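Local structure of leucine--tRNA ligase (Agrobacterium radiobacter, 5AH5) at residues 144-149 with 545-550. The protein probably joins leucine to its cognate tRNA at the expense of ATP, as a class I leucyl-tRNA synthetase. Sequence-based numbering, arbitrary orientation.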
loop_
_atom_site.group_PDB
_atom_site.type_symbol
_atom_site.label_atom_id
_atom_site.label_comp_id
_atom_site.label_asym_id
_atom_site.label_seq_id
_atom_site.Cartn_x
_atom_site.Cartn_y
_atom_site.Cartn_z
ATOM N N LYS B 144 16.446 -22.751 5.999
ATOM C CA LYS B 144 16.288 -22.999 4.560
ATOM C C LYS B 144 17.189 -22.133 3.700
ATOM O O LYS B 144 17.032 -22.121 2.489
ATOM C CB LYS B 144 14.830 -22.800 4.106
ATOM C CG LYS B 144 13.777 -23.517 4.939
ATOM C CD LYS B 144 13.715 -25.006 4.690
ATOM C CE LYS B 144 13.276 -25.775 5.940
ATOM N NZ LYS B 144 11.854 -25.532 6.296
ATOM N N GLY B 145 18.100 -21.367 4.294
ATOM C CA GLY B 145 19.018 -20.547 3.516
ATOM C C GLY B 145 18.478 -19.223 2.992
ATOM O O GLY B 145 19.197 -18.524 2.330
ATOM N N LEU B 146 17.246 -18.844 3.314
ATOM C CA LEU B 146 16.709 -17.544 2.868
ATOM C C LEU B 146 17.263 -16.393 3.690
ATOM O O LEU B 146 17.490 -15.318 3.164
ATOM C CB LEU B 146 15.186 -17.556 2.898
ATOM C CG LEU B 146 14.696 -18.505 1.795
ATOM C CD1 LEU B 146 13.482 -19.287 2.241
ATOM C CD2 LEU B 146 14.476 -17.743 0.507
ATOM N N ILE B 147 17.545 -16.644 4.971
ATOM C CA ILE B 147 18.230 -15.682 5.808
ATOM C C ILE B 147 19.644 -16.192 6.039
ATOM O O ILE B 147 19.850 -17.385 6.383
ATOM C CB ILE B 147 17.505 -15.420 7.146
ATOM C CG1 ILE B 147 16.253 -14.551 6.900
ATOM C CG2 ILE B 147 18.441 -14.706 8.156
ATOM C CD1 ILE B 147 15.338 -14.403 8.100
ATOM N N TYR B 148 20.591 -15.258 5.920
ATOM C CA TYR B 148 21.994 -15.547 6.076
ATOM C C TYR B 148 22.810 -14.374 6.630
ATOM O O TYR B 148 22.405 -13.196 6.582
ATOM C CB TYR B 148 22.516 -16.003 4.723
ATOM C CG TYR B 148 22.555 -14.890 3.691
ATOM C CD1 TYR B 148 23.684 -14.097 3.578
ATOM C CD2 TYR B 148 21.483 -14.638 2.827
ATOM C CE1 TYR B 148 23.781 -13.087 2.669
ATOM C CE2 TYR B 148 21.565 -13.603 1.908
ATOM C CZ TYR B 148 22.729 -12.836 1.826
ATOM O OH TYR B 148 22.925 -11.792 0.942
ATOM N N ARG B 149 23.984 -14.708 7.148
ATOM C CA ARG B 149 24.902 -13.742 7.721
ATOM C C ARG B 149 26.010 -13.514 6.780
ATOM O O ARG B 149 26.494 -14.452 6.207
ATOM C CB ARG B 149 25.463 -14.245 9.049
ATOM C CG ARG B 149 25.957 -13.097 9.938
ATOM C CD ARG B 149 25.935 -13.471 11.400
ATOM N NE ARG B 149 26.550 -12.443 12.232
ATOM C CZ ARG B 149 27.823 -12.430 12.613
ATOM N NH1 ARG B 149 28.684 -13.392 12.231
ATOM N NH2 ARG B 149 28.245 -11.452 13.389
ATOM N N HIS B 545 4.874 -18.850 0.868
ATOM C CA HIS B 545 4.185 -19.730 -0.087
ATOM C C HIS B 545 5.087 -20.929 -0.391
ATOM O O HIS B 545 4.759 -22.070 -0.034
ATOM C CB HIS B 545 3.818 -18.942 -1.353
ATOM C CG HIS B 545 3.164 -19.747 -2.428
ATOM N ND1 HIS B 545 3.207 -19.372 -3.751
ATOM C CD2 HIS B 545 2.443 -20.887 -2.390
ATOM C CE1 HIS B 545 2.536 -20.244 -4.482
ATOM N NE2 HIS B 545 2.056 -21.169 -3.678
ATOM N N ASP B 546 6.270 -20.666 -0.911
ATOM C CA ASP B 546 7.206 -21.758 -1.207
ATOM C C ASP B 546 7.488 -22.669 0.000
ATOM O O ASP B 546 7.677 -23.856 -0.186
ATOM C CB ASP B 546 8.555 -21.247 -1.689
ATOM C CG ASP B 546 8.472 -20.412 -2.910
ATOM O OD1 ASP B 546 7.441 -20.398 -3.641
ATOM O OD2 ASP B 546 9.476 -19.706 -3.145
ATOM N N LEU B 547 7.477 -22.138 1.220
ATOM C CA LEU B 547 7.760 -22.990 2.374
ATOM C C LEU B 547 6.540 -23.654 2.970
ATOM O O LEU B 547 6.675 -24.307 3.979
ATOM C CB LEU B 547 8.410 -22.183 3.482
ATOM C CG LEU B 547 9.696 -21.447 3.181
ATOM C CD1 LEU B 547 10.157 -20.788 4.473
ATOM C CD2 LEU B 547 10.755 -22.343 2.629
ATOM N N GLY B 548 5.345 -23.450 2.413
ATOM C CA GLY B 548 4.164 -24.205 2.861
ATOM C C GLY B 548 3.226 -23.526 3.826
ATOM O O GLY B 548 2.180 -24.095 4.177
ATOM N N TYR B 549 3.527 -22.298 4.251
ATOM C CA TYR B 549 2.613 -21.670 5.208
ATOM C C TYR B 549 1.254 -21.289 4.593
ATOM O O TYR B 549 0.208 -21.264 5.290
ATOM C CB TYR B 549 3.253 -20.444 5.807
ATOM C CG TYR B 549 4.471 -20.739 6.702
ATOM C CD1 TYR B 549 5.729 -20.884 6.148
ATOM C CD2 TYR B 549 4.335 -20.899 8.072
ATOM C CE1 TYR B 549 6.821 -21.167 6.928
ATOM C CE2 TYR B 549 5.433 -21.194 8.876
ATOM C CZ TYR B 549 6.669 -21.320 8.286
ATOM O OH TYR B 549 7.806 -21.562 9.006
ATOM N N ILE B 550 1.295 -20.921 3.313
ATOM C CA ILE B 550 0.149 -20.435 2.620
ATOM C C ILE B 550 0.156 -20.971 1.220
ATOM O O ILE B 550 1.177 -21.421 0.764
ATOM C CB ILE B 550 0.123 -18.905 2.581
ATOM C CG1 ILE B 550 1.427 -18.349 1.996
ATOM C CG2 ILE B 550 -0.093 -18.358 3.959
ATOM C CD1 ILE B 550 1.528 -16.845 1.970
#
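Leu547 carries one side of this small contact, its CD2 methyl making the nearest approach to both Lys144 and Leu146. Its CG stands anti to the carbonyl carbon (chi1 -57°) and CD1 anti to CA, which turns both methyls outward to the 144-149 segment. The two partners meet CD2 differently. Leu146 comes tip to tip, CD1 resting 4.1 Å from Leu547 CD2 and only slightly farther, 4.3 Å, from Leu547 CD1, whereas Lys144 slides past in the opposite direction and offers the aliphatic root of its chain, with CG 4.0 Å from Leu547 CD2.

These van der Waals approaches are the tight part; no hydrogen bond crosses between the segments, and together they bury just 110 Å². Beyond CG, the lysine marks the loose, solvent side. Its chain bends at chi2, chi3 and chi4 and takes NZ to a salt bridge with Asp140, in the last turn of helix 128-143, which Lys144 directly follows. Tyr549 OH is hydrogen-bonded to the other carboxylate oxygen, OD2, while Lys144 NZ pairs with OD1, making this aspartate a polar link between the two segments beside the leucine contact.

Both backbones are turning as they leave helices. Gly548, at positive phi, closes a Schellman motif on helix 533-546, its N hydrogen-bonded to His545 O (2.9 Å), while Gly145, also at positive phi (80°), follows helix 128-143. Leu146 additionally packs on Val543 and Tyr196, and Leu547 on Asp140. The contact lies at the protein surface, away from the zinc and the bound leucyl-adenylate analogue, where the C-terminal ends of helices 128-143 and 533-546 come together just before strand 147-151 pairs antiparallel with strand 182-191.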